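Long-range contacts in deacetylase EF_0837 (Enterococcus faecalis, PDB 2ICS), which hydrolyses the acetyl ester of (R)-mandelate with very low efficiency in vitro and belongs to the binuclear-zinc amidohydrolases: residues A[8-13]-A[43-48]; A[50-55]-A[331-336]; A[93-98]-A[118-123]; A[182-187]-A[313-318]. All blocks are in the same frame, centred on the assembly; numbering follows the deposited sequence.

Interaction 1 (A[8-13]-A[43-48]); sequences LIKNGQ and TIHLEP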
# COMPACT_ATOMS: atom_id res chain seq x y z
N LEU A 8 -4.11 -21.83 16.87
CA LEU A 8 -3.73 -22.79 15.86
C LEU A 8 -4.77 -22.74 14.74
O LEU A 8 -5.97 -22.80 15.00
CB LEU A 8 -3.66 -24.18 16.47
CG LEU A 8 -3.04 -25.30 15.64
CD1 LEU A 8 -1.63 -24.91 15.21
CD2 LEU A 8 -3.02 -26.58 16.47
N ILE A 9 -4.30 -22.61 13.51
CA ILE A 9 -5.18 -22.54 12.35
C ILE A 9 -4.93 -23.75 11.46
O ILE A 9 -3.82 -23.96 10.97
CB ILE A 9 -4.91 -21.23 11.57
CG1 ILE A 9 -5.05 -20.04 12.53
CG2 ILE A 9 -5.88 -21.09 10.42
CD1 ILE A 9 -4.39 -18.78 12.03
N LYS A 10 -5.97 -24.55 11.26
CA LYS A 10 -5.86 -25.78 10.48
C LYS A 10 -6.66 -25.78 9.18
O LYS A 10 -7.58 -24.99 9.00
CB LYS A 10 -6.31 -26.97 11.33
CG LYS A 10 -5.97 -26.85 12.80
CD LYS A 10 -4.69 -27.59 13.17
CE LYS A 10 -4.88 -29.10 13.08
NZ LYS A 10 -3.66 -29.81 13.56
N ASN A 11 -6.29 -26.71 8.30
CA ASN A 11 -6.95 -26.92 7.02
C ASN A 11 -6.82 -25.78 6.01
O ASN A 11 -7.60 -25.66 5.07
CB ASN A 11 -8.43 -27.24 7.25
CG ASN A 11 -8.93 -28.34 6.34
OD1 ASN A 11 -8.26 -29.37 6.17
ND2 ASN A 11 -10.10 -28.15 5.75
N GLY A 12 -5.81 -24.94 6.20
CA GLY A 12 -5.61 -23.83 5.29
C GLY A 12 -4.84 -24.23 4.04
O GLY A 12 -4.29 -25.33 3.95
N GLN A 13 -4.80 -23.32 3.08
CA GLN A 13 -4.10 -23.56 1.82
C GLN A 13 -3.60 -22.22 1.31
O GLN A 13 -4.31 -21.22 1.42
CB GLN A 13 -5.07 -24.15 0.81
CG GLN A 13 -4.47 -24.43 -0.54
CD GLN A 13 -5.52 -24.70 -1.59
OE1 GLN A 13 -5.20 -25.07 -2.72
NE2 GLN A 13 -6.78 -24.51 -1.23
N THR A 43 -8.39 -23.27 18.61
CA THR A 43 -7.99 -23.84 17.33
C THR A 43 -9.07 -23.55 16.30
O THR A 43 -10.25 -23.79 16.54
CB THR A 43 -7.79 -25.36 17.44
OG1 THR A 43 -6.73 -25.64 18.36
CG2 THR A 43 -7.44 -25.96 16.07
N ILE A 44 -8.66 -23.03 15.15
CA ILE A 44 -9.59 -22.73 14.08
C ILE A 44 -9.51 -23.79 13.00
O ILE A 44 -8.42 -24.17 12.57
CB ILE A 44 -9.30 -21.35 13.45
CG1 ILE A 44 -9.50 -20.24 14.49
CG2 ILE A 44 -10.20 -21.12 12.24
CD1 ILE A 44 -9.20 -18.85 13.97
N HIS A 45 -10.67 -24.29 12.58
CA HIS A 45 -10.73 -25.32 11.55
C HIS A 45 -11.40 -24.72 10.32
O HIS A 45 -12.62 -24.67 10.22
CB HIS A 45 -11.52 -26.52 12.07
CG HIS A 45 -10.90 -27.17 13.26
ND1 HIS A 45 -9.80 -28.00 13.17
CD2 HIS A 45 -11.17 -27.07 14.59
CE1 HIS A 45 -9.42 -28.38 14.37
NE2 HIS A 45 -10.24 -27.83 15.26
N LEU A 46 -10.58 -24.27 9.38
CA LEU A 46 -11.07 -23.66 8.15
C LEU A 46 -11.80 -24.66 7.26
O LEU A 46 -11.56 -25.87 7.34
CB LEU A 46 -9.90 -23.04 7.38
CG LEU A 46 -9.12 -21.99 8.16
CD1 LEU A 46 -7.87 -21.59 7.40
CD2 LEU A 46 -10.00 -20.79 8.43
N GLU A 47 -12.69 -24.15 6.42
CA GLU A 47 -13.44 -24.99 5.50
C GLU A 47 -12.50 -25.35 4.35
O GLU A 47 -11.66 -24.55 3.97
CB GLU A 47 -14.65 -24.24 4.93
CG GLU A 47 -15.77 -24.02 5.92
CD GLU A 47 -16.27 -25.32 6.52
OE1 GLU A 47 -16.59 -26.26 5.76
OE2 GLU A 47 -16.35 -25.41 7.77
N PRO A 48 -12.64 -26.56 3.80
CA PRO A 48 -11.78 -26.97 2.68
C PRO A 48 -11.89 -25.98 1.54
O PRO A 48 -12.99 -25.55 1.18
CB PRO A 48 -12.33 -28.35 2.32
CG PRO A 48 -12.80 -28.87 3.64
CD PRO A 48 -13.52 -27.67 4.22

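Interaction 2 (A[50-55]-A[331-336]); sequences TYVSAG and LTIFTI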
# COMPACT_ATOMS: atom_id res chain seq x y z
N THR A 50 -10.31 -23.02 1.59
CA THR A 50 -10.06 -21.68 2.11
C THR A 50 -8.58 -21.35 2.00
O THR A 50 -7.71 -22.18 2.30
CB THR A 50 -10.49 -21.57 3.60
OG1 THR A 50 -11.88 -21.89 3.73
CG2 THR A 50 -10.25 -20.16 4.11
N TYR A 51 -8.28 -20.14 1.55
CA TYR A 51 -6.89 -19.71 1.40
C TYR A 51 -6.42 -18.92 2.62
O TYR A 51 -7.23 -18.35 3.36
CB TYR A 51 -6.74 -18.84 0.15
CG TYR A 51 -7.05 -19.56 -1.14
CD1 TYR A 51 -6.15 -20.46 -1.70
CD2 TYR A 51 -8.26 -19.34 -1.81
CE1 TYR A 51 -6.43 -21.12 -2.89
CE2 TYR A 51 -8.55 -20.00 -3.01
CZ TYR A 51 -7.64 -20.89 -3.54
OH TYR A 51 -7.93 -21.55 -4.71
N VAL A 52 -5.11 -18.89 2.80
CA VAL A 52 -4.48 -18.18 3.90
C VAL A 52 -3.18 -17.56 3.39
O VAL A 52 -2.45 -18.19 2.61
CB VAL A 52 -4.11 -19.11 5.08
CG1 VAL A 52 -3.69 -18.29 6.28
CG2 VAL A 52 -5.29 -20.01 5.43
N SER A 53 -2.89 -16.34 3.83
CA SER A 53 -1.66 -15.68 3.43
C SER A 53 -1.22 -14.79 4.57
O SER A 53 -1.86 -14.75 5.62
CB SER A 53 -1.89 -14.81 2.19
OG SER A 53 -2.63 -13.64 2.51
N ALA A 54 -0.11 -14.10 4.37
CA ALA A 54 0.38 -13.18 5.38
C ALA A 54 -0.68 -12.08 5.40
O ALA A 54 -1.38 -11.89 4.41
CB ALA A 54 1.72 -12.61 4.96
N GLY A 55 -0.82 -11.38 6.52
CA GLY A 55 -1.82 -10.32 6.58
C GLY A 55 -1.59 -9.33 5.46
O GLY A 55 -0.47 -8.87 5.25
N LEU A 331 -2.50 -12.41 9.75
CA LEU A 331 -2.89 -13.26 8.64
C LEU A 331 -4.23 -12.86 8.06
O LEU A 331 -5.06 -12.27 8.74
CB LEU A 331 -3.01 -14.73 9.09
CG LEU A 331 -1.80 -15.48 9.64
CD1 LEU A 331 -1.47 -15.01 11.06
CD2 LEU A 331 -2.12 -16.96 9.65
N THR A 332 -4.42 -13.18 6.79
CA THR A 332 -5.67 -12.89 6.13
C THR A 332 -6.14 -14.23 5.60
O THR A 332 -5.38 -14.96 4.95
CB THR A 332 -5.49 -11.88 4.98
OG1 THR A 332 -4.95 -10.66 5.50
CG2 THR A 332 -6.83 -11.59 4.31
N ILE A 333 -7.39 -14.56 5.91
CA ILE A 333 -8.00 -15.81 5.49
C ILE A 333 -9.11 -15.42 4.53
O ILE A 333 -9.96 -14.58 4.85
CB ILE A 333 -8.54 -16.56 6.73
CG1 ILE A 333 -7.40 -16.75 7.73
CG2 ILE A 333 -9.12 -17.90 6.33
CD1 ILE A 333 -7.78 -17.48 9.00
N PHE A 334 -9.09 -16.01 3.34
CA PHE A 334 -10.04 -15.63 2.31
C PHE A 334 -10.42 -16.73 1.33
O PHE A 334 -9.90 -17.85 1.39
CB PHE A 334 -9.42 -14.48 1.52
CG PHE A 334 -8.08 -14.83 0.92
CD1 PHE A 334 -7.99 -15.37 -0.36
CD2 PHE A 334 -6.91 -14.67 1.67
CE1 PHE A 334 -6.75 -15.75 -0.89
CE2 PHE A 334 -5.67 -15.06 1.15
CZ PHE A 334 -5.59 -15.60 -0.13
N THR A 335 -11.32 -16.38 0.43
CA THR A 335 -11.79 -17.28 -0.61
C THR A 335 -11.64 -16.56 -1.94
O THR A 335 -11.59 -15.33 -1.99
CB THR A 335 -13.29 -17.64 -0.46
OG1 THR A 335 -14.07 -16.45 -0.55
CG2 THR A 335 -13.55 -18.34 0.87
N ILE A 336 -11.58 -17.33 -3.02
CA ILE A 336 -11.48 -16.81 -4.37
C ILE A 336 -12.56 -17.55 -5.13
O ILE A 336 -12.56 -18.78 -5.17
CB ILE A 336 -10.10 -17.09 -4.99
CG1 ILE A 336 -9.01 -16.35 -4.21
CG2 ILE A 336 -10.08 -16.65 -6.45
CD1 ILE A 336 -7.61 -16.59 -4.72

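Interaction 3 (A[93-98]-A[118-123]); sequences GAENIH and SKWGIV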
# COMPACT_ATOMS: atom_id res chain seq x y z
N GLY A 93 2.05 16.03 8.66
CA GLY A 93 3.43 16.46 8.65
C GLY A 93 3.90 16.42 10.10
O GLY A 93 3.14 16.00 10.97
N ALA A 94 5.12 16.85 10.36
CA ALA A 94 5.67 16.84 11.71
C ALA A 94 4.79 17.57 12.73
O ALA A 94 4.76 17.21 13.90
CB ALA A 94 7.06 17.46 11.71
N GLU A 95 4.06 18.59 12.29
CA GLU A 95 3.21 19.37 13.18
C GLU A 95 1.90 18.72 13.63
O GLU A 95 1.29 19.17 14.60
CB GLU A 95 2.92 20.73 12.55
CG GLU A 95 4.15 21.61 12.36
CD GLU A 95 4.68 22.19 13.67
OE1 GLU A 95 3.94 22.96 14.33
OE2 GLU A 95 5.83 21.87 14.04
N ASN A 96 1.46 17.68 12.93
CA ASN A 96 0.21 17.03 13.32
C ASN A 96 0.26 15.51 13.38
O ASN A 96 -0.74 14.86 13.69
CB ASN A 96 -0.93 17.49 12.41
CG ASN A 96 -0.55 17.48 10.92
OD1 ASN A 96 0.60 17.25 10.55
ND2 ASN A 96 -1.53 17.76 10.07
N ILE A 97 1.42 14.93 13.12
CA ILE A 97 1.55 13.47 13.14
C ILE A 97 1.31 12.86 14.53
O ILE A 97 0.85 11.71 14.64
CB ILE A 97 2.93 13.05 12.60
CG1 ILE A 97 2.96 11.54 12.37
CG2 ILE A 97 4.03 13.49 13.57
CD1 ILE A 97 4.08 11.09 11.47
N HIS A 98 1.61 13.61 15.58
CA HIS A 98 1.41 13.12 16.94
C HIS A 98 -0.07 12.94 17.25
O HIS A 98 -0.47 11.94 17.85
CB HIS A 98 2.05 14.08 17.95
CG HIS A 98 3.50 13.80 18.19
ND1 HIS A 98 3.93 12.77 18.99
CD2 HIS A 98 4.61 14.41 17.72
CE1 HIS A 98 5.25 12.74 19.00
NE2 HIS A 98 5.69 13.73 18.23
N SER A 118 6.14 18.38 4.18
CA SER A 118 5.54 19.68 4.52
C SER A 118 4.93 19.52 5.92
O SER A 118 4.02 18.72 6.12
CB SER A 118 4.45 20.03 3.51
OG SER A 118 4.01 21.36 3.70
N LYS A 119 5.44 20.29 6.88
CA LYS A 119 5.01 20.19 8.28
C LYS A 119 3.52 20.04 8.62
O LYS A 119 3.19 19.44 9.64
CB LYS A 119 5.59 21.34 9.10
CG LYS A 119 5.14 22.75 8.74
CD LYS A 119 5.61 23.72 9.83
CE LYS A 119 5.30 25.19 9.51
NZ LYS A 119 6.27 25.78 8.54
N TRP A 120 2.62 20.56 7.79
CA TRP A 120 1.20 20.41 8.10
C TRP A 120 0.51 19.34 7.26
O TRP A 120 -0.71 19.22 7.28
CB TRP A 120 0.46 21.75 7.94
CG TRP A 120 0.86 22.75 8.98
CD1 TRP A 120 1.70 23.81 8.82
CD2 TRP A 120 0.47 22.76 10.36
NE1 TRP A 120 1.87 24.47 10.01
CE2 TRP A 120 1.12 23.84 10.97
CE3 TRP A 120 -0.37 21.94 11.13
CZ2 TRP A 120 0.97 24.14 12.33
CZ3 TRP A 120 -0.52 22.24 12.49
CH2 TRP A 120 0.15 23.33 13.07
N GLY A 121 1.30 18.55 6.54
CA GLY A 121 0.71 17.51 5.72
C GLY A 121 -0.12 18.07 4.58
O GLY A 121 0.21 19.10 4.00
N ILE A 122 -1.22 17.39 4.28
CA ILE A 122 -2.10 17.80 3.19
C ILE A 122 -3.26 18.70 3.62
O ILE A 122 -4.33 18.63 3.03
CB ILE A 122 -2.70 16.56 2.50
CG1 ILE A 122 -3.51 15.78 3.53
CG2 ILE A 122 -1.59 15.70 1.91
CD1 ILE A 122 -3.99 14.45 3.06
N VAL A 123 -3.05 19.52 4.64
CA VAL A 123 -4.12 20.42 5.10
C VAL A 123 -4.74 21.14 3.91
O VAL A 123 -5.95 21.07 3.69
CB VAL A 123 -3.58 21.46 6.11
CG1 VAL A 123 -3.18 20.76 7.40
CG2 VAL A 123 -2.39 22.20 5.52

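Interaction 4 (A[182-187]-A[313-318]); sequences EIPLMV and ENFHLT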
# COMPACT_ATOMS: atom_id res chain seq x y z
N GLU A 182 18.65 7.11 5.06
CA GLU A 182 18.03 6.61 3.84
C GLU A 182 16.63 6.06 4.07
O GLU A 182 16.25 5.04 3.49
CB GLU A 182 18.91 5.53 3.21
CG GLU A 182 20.22 6.04 2.65
CD GLU A 182 20.01 6.98 1.48
OE1 GLU A 182 19.42 6.55 0.47
OE2 GLU A 182 20.43 8.15 1.57
N ILE A 183 15.86 6.73 4.93
CA ILE A 183 14.51 6.29 5.21
C ILE A 183 13.73 6.24 3.89
O ILE A 183 13.98 7.02 2.98
CB ILE A 183 13.83 7.26 6.21
CG1 ILE A 183 12.48 6.70 6.66
CG2 ILE A 183 13.69 8.64 5.59
CD1 ILE A 183 11.95 7.34 7.92
N PRO A 184 12.81 5.28 3.76
CA PRO A 184 12.03 5.15 2.52
C PRO A 184 11.28 6.41 2.12
O PRO A 184 10.74 7.13 2.96
CB PRO A 184 11.09 3.99 2.82
CG PRO A 184 11.93 3.12 3.71
CD PRO A 184 12.54 4.14 4.66
N LEU A 185 11.26 6.67 0.82
CA LEU A 185 10.59 7.84 0.26
C LEU A 185 9.52 7.41 -0.74
O LEU A 185 9.80 6.61 -1.64
CB LEU A 185 11.60 8.74 -0.46
CG LEU A 185 11.03 9.75 -1.45
CD1 LEU A 185 10.27 10.84 -0.71
CD2 LEU A 185 12.15 10.36 -2.27
N MSE A 186 8.30 7.91 -0.59
CA MSE A 186 7.24 7.60 -1.55
C MSE A 186 6.98 8.86 -2.38
O MSE A 186 6.81 9.95 -1.83
CB MSE A 186 5.93 7.20 -0.85
CG MSE A 186 4.80 6.94 -1.85
SE MSE A 186 3.12 6.32 -1.12
CE MSE A 186 3.53 4.43 -1.01
N VAL A 187 6.96 8.71 -3.70
CA VAL A 187 6.74 9.85 -4.59
C VAL A 187 5.45 9.72 -5.37
O VAL A 187 5.21 8.75 -6.07
CB VAL A 187 7.91 10.02 -5.60
CG1 VAL A 187 7.65 11.20 -6.52
CG2 VAL A 187 9.21 10.23 -4.84
N GLU A 313 8.52 -5.18 2.35
CA GLU A 313 9.90 -4.87 1.98
C GLU A 313 10.09 -3.39 1.60
O GLU A 313 11.11 -2.79 1.93
CB GLU A 313 10.35 -5.74 0.81
CG GLU A 313 10.82 -7.12 1.21
CD GLU A 313 11.15 -7.99 0.01
OE1 GLU A 313 11.55 -7.43 -1.03
OE2 GLU A 313 11.03 -9.23 0.11
N ASN A 314 9.11 -2.81 0.90
CA ASN A 314 9.22 -1.41 0.49
C ASN A 314 9.48 -0.50 1.68
O ASN A 314 10.25 0.45 1.58
CB ASN A 314 7.94 -0.93 -0.19
CG ASN A 314 7.68 -1.62 -1.52
OD1 ASN A 314 8.57 -2.25 -2.09
ND2 ASN A 314 6.45 -1.47 -2.02
N PHE A 315 8.83 -0.79 2.81
CA PHE A 315 8.97 0.04 4.00
C PHE A 315 9.60 -0.61 5.22
O PHE A 315 9.39 -0.18 6.35
CB PHE A 315 7.59 0.62 4.33
CG PHE A 315 7.07 1.53 3.27
CD1 PHE A 315 7.57 2.82 3.15
CD2 PHE A 315 6.17 1.07 2.32
CE1 PHE A 315 7.17 3.65 2.10
CE2 PHE A 315 5.76 1.89 1.27
CZ PHE A 315 6.27 3.18 1.16
N HIS A 316 10.39 -1.65 4.97
CA HIS A 316 11.10 -2.33 6.03
C HIS A 316 10.28 -2.79 7.22
O HIS A 316 10.69 -2.60 8.37
CB HIS A 316 12.26 -1.43 6.48
CG HIS A 316 13.21 -1.09 5.37
ND1 HIS A 316 13.56 0.20 5.07
CD2 HIS A 316 13.83 -1.88 4.47
CE1 HIS A 316 14.37 0.20 4.02
NE2 HIS A 316 14.54 -1.05 3.63
N LEU A 317 9.12 -3.37 6.95
CA LEU A 317 8.30 -3.92 8.02
C LEU A 317 8.87 -5.33 8.17
O LEU A 317 8.28 -6.32 7.71
CB LEU A 317 6.82 -3.96 7.63
CG LEU A 317 6.11 -2.61 7.39
CD1 LEU A 317 6.33 -1.68 8.57
CD2 LEU A 317 6.65 -1.98 6.14
N THR A 318 10.04 -5.40 8.80
CA THR A 318 10.77 -6.64 9.02
C THR A 318 9.99 -7.75 9.72
O THR A 318 10.25 -8.93 9.51
CB THR A 318 12.07 -6.38 9.83
OG1 THR A 318 11.73 -5.81 11.10
CG2 THR A 318 12.98 -5.42 9.08

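Interaction 1 (A[8-13]-A[43-48])
Leu8, Ile9 and Lys10 pair in parallel register with Thr43, Ile44 and His45, and three backbone hydrogen bonds join the two strands. Ile44 N donates to Leu8 O (2.7 Å), Lys10 N to Ile44 O (2.8 Å), and Leu46 N to Lys10 O (3.1 Å), the last of them less straight. A fourth bond uses a side chain: Asn11 turns its amide across so that ND2 reaches Leu46 O at 3.1 Å, from above the carbonyl plane, while the same nitrogen lies beside the Pro48 ring, 3.5 Å from CG.

Apolar contacts divide between the two faces of the sheet. On the face of Ile9 and Ile44, Ile9 CG2, which stands anti to its backbone N, meets Leu46 CD1 at 3.7 Å. Leu46 CD1 also lies 3.8 Å from Gly12 CA. On the face of Leu8, Lys10, Thr43 and His45, the lysine stem does the packing: CG touches Thr43 CG2 at 3.7 Å and lies near His45 ND1. The chain bends at chi2 and chi3, and NZ lies away from segment 43-48, in a salt bridge with Glu21 and a hydrogen bond to Ile36 O.

The side chains of Ile9 and Leu46 are turned inward: Ile9 onto Leu331, Leu46 onto Val52 and Ile333. Strand 42-45 is the outermost strand of a four-stranded mixed sheet, next to strand 5-13. The arrangement fits the small beta domain that accompanies the metal-binding TIM barrel in many amidohydrolases, built here partly from the N-terminal strands.

Interaction 2 (A[50-55]-A[331-336])
The Phe334 ring has Tyr51 CB over one face, 3.6 Å from the ring centroid and displaced toward the rim, an approach that counts as a CH-pi contact. Ser53 lies at the edge of the same ring, with OG 3.6 Å from Phe334 CE2. The phenylalanine reaches this place because its CG stands between the backbone N and the carbonyl carbon (chi1 57°), the crowded position. The tyrosine and phenylalanine rings are near parallel, their planes 21° apart, but slid so far that they barely overlap. The tyrosine ring has Thr335 CA at its edge, and its CE2 meets Ile336 CB at 3.8 Å, the two side chains crossing at about a right angle.

Behind these groups runs an antiparallel ladder. Tyr51 and Phe334 exchange two backbone bonds, as do Ser53 and Thr332, whereas Val52 and Ile333 form a non-hydrogen-bonded pair. On the face of Val52 and Ile333, Val52 CG1 packs on Leu331 CD2 at 3.9 Å. Thr50 CG2 and Ile333 CG2 are tight at 3.4 Å. Thr332 OG1 bonds to Gly82 O and Trp56 N.

The pair lies within the seven-stranded mixed sheet, strand 331-344 running between strands 51-61 and 350-364. Ile304 of helix 300-305 covers Ser53 and Phe334, while Ile357 of strand 350-364 also touches Phe334.

Interaction 3 (A[93-98]-A[118-123])
Glu95 and Trp120 meet through the torsions of the tryptophan: chi1 -68° sets its CG anti to the carbonyl carbon and chi2 102° turns the indole, so that one ring face lies under Glu95 CB. That CB stands 3.6 Å from the centroid of the six-membered ring and almost on the ring normal, a CH-pi contact. Glu95 holds its own CG anti to the carbonyl carbon, which puts it beside Lys119, with Glu95 CG 3.6 Å from Lys119 CB. The two side chains lie alongside each other and point the same way, but their charged ends are not in contact. The glutamate chain bends at chi2, and its carboxylate plane is inclined 74° to the indole.

Asn96 sets CG between its backbone N and carbonyl carbon. Its OD1 accepts a hydrogen bond from Gly93 N at 2.7 Å, while ND2 donates to Trp120 O at 3.3 Å from well above the carbonyl plane. One amide group therefore ties its own loop together and links it to the facing turn. Glu95 N completes the polar contact by donating to Lys119 O (2.9 Å) in the carbonyl plane, on a lone pair.

The backbones come close at Gly93, whose CA makes a 3.4 Å CA-H...O contact with Ser118 O. Leu138 of helix 136-145 packs against both Glu95 and Lys119.

Ser118 to Gly121 form a type I beta turn, overlapped by a type II' turn from Trp120 to Val123. With Asn96 at the N-cap position of helix 97-105, the contact joins two loops that follow barrel strands 83-89 and 110-114, with Gly121 about 9 Å from the side chain of the zinc ligand His62.

Interaction 4 (A[182-187]-A[313-318])
Pro184 packs its ring against Phe315 and His316, two residues just beyond the end of helix 309-314. Two of the ring carbons divide the contact. CB lies 3.7 Å from Phe315 CD1, approaching the phenyl ring obliquely, while CG is 3.6 Å from His316 ND1. The same CG also comes within 3.8 Å of Asn314 O.

Both aromatic residues place CG anti to their carbonyl carbon (chi1 -64° for Phe315 and -58° for His316), yet their side chains reach different parts of the opposite segment. The phenyl ring extends past the proline to Met186, whereas the imidazole stays beside Pro184 and crosses it obliquely. His316 has positive phi and is the C' residue of a Schellman motif that ends the helix, in which His316 N bonds weakly to Glu313 O. This turn brings the imidazole up to the proline.

Met186, present as selenomethionine, runs extended through chi1 and chi2, and a bend at chi3 (-84°) sets its terminal methyl. CE reaches the edge of the Phe315 ring, 3.7 Å from CZ and near the ring plane, and the two side chains cross at about a right angle. Met186 also packs on His60, a zinc ligand, and both Met186 and Phe315 touch Asp59 and Leu114.

The segments meet through carbon contacts, plus approaches of the proline CG to the imidazole and to Asn314 O, without a hydrogen bond between them. Their association therefore rests on shape and apolar burial, forming packing beside the zinc ligand His60, in the second shell of the site.

Interactions 1 and 2 adjoin, with centres 11 Å apart: strand 42-45 is followed by strand 51-61, and Gln13 O probably accepts a hydrogen bond from Val52 N. Interaction 2 brings together parts of the chain separated by 275 residues, and interactions 3 and 4 both fall within that interval. Those two belong to the barrel side of the molecule, with centres 19 Å apart and no direct touch. Interaction 3 lies across the chain's centre from interactions 1 and 2. Strand 51-61 connects the regions, running from interaction 2 on to His60 beside interaction 4, so the beta domain and the zinc-bearing barrel are linked by one strand, interrupted by a bulge or short loop.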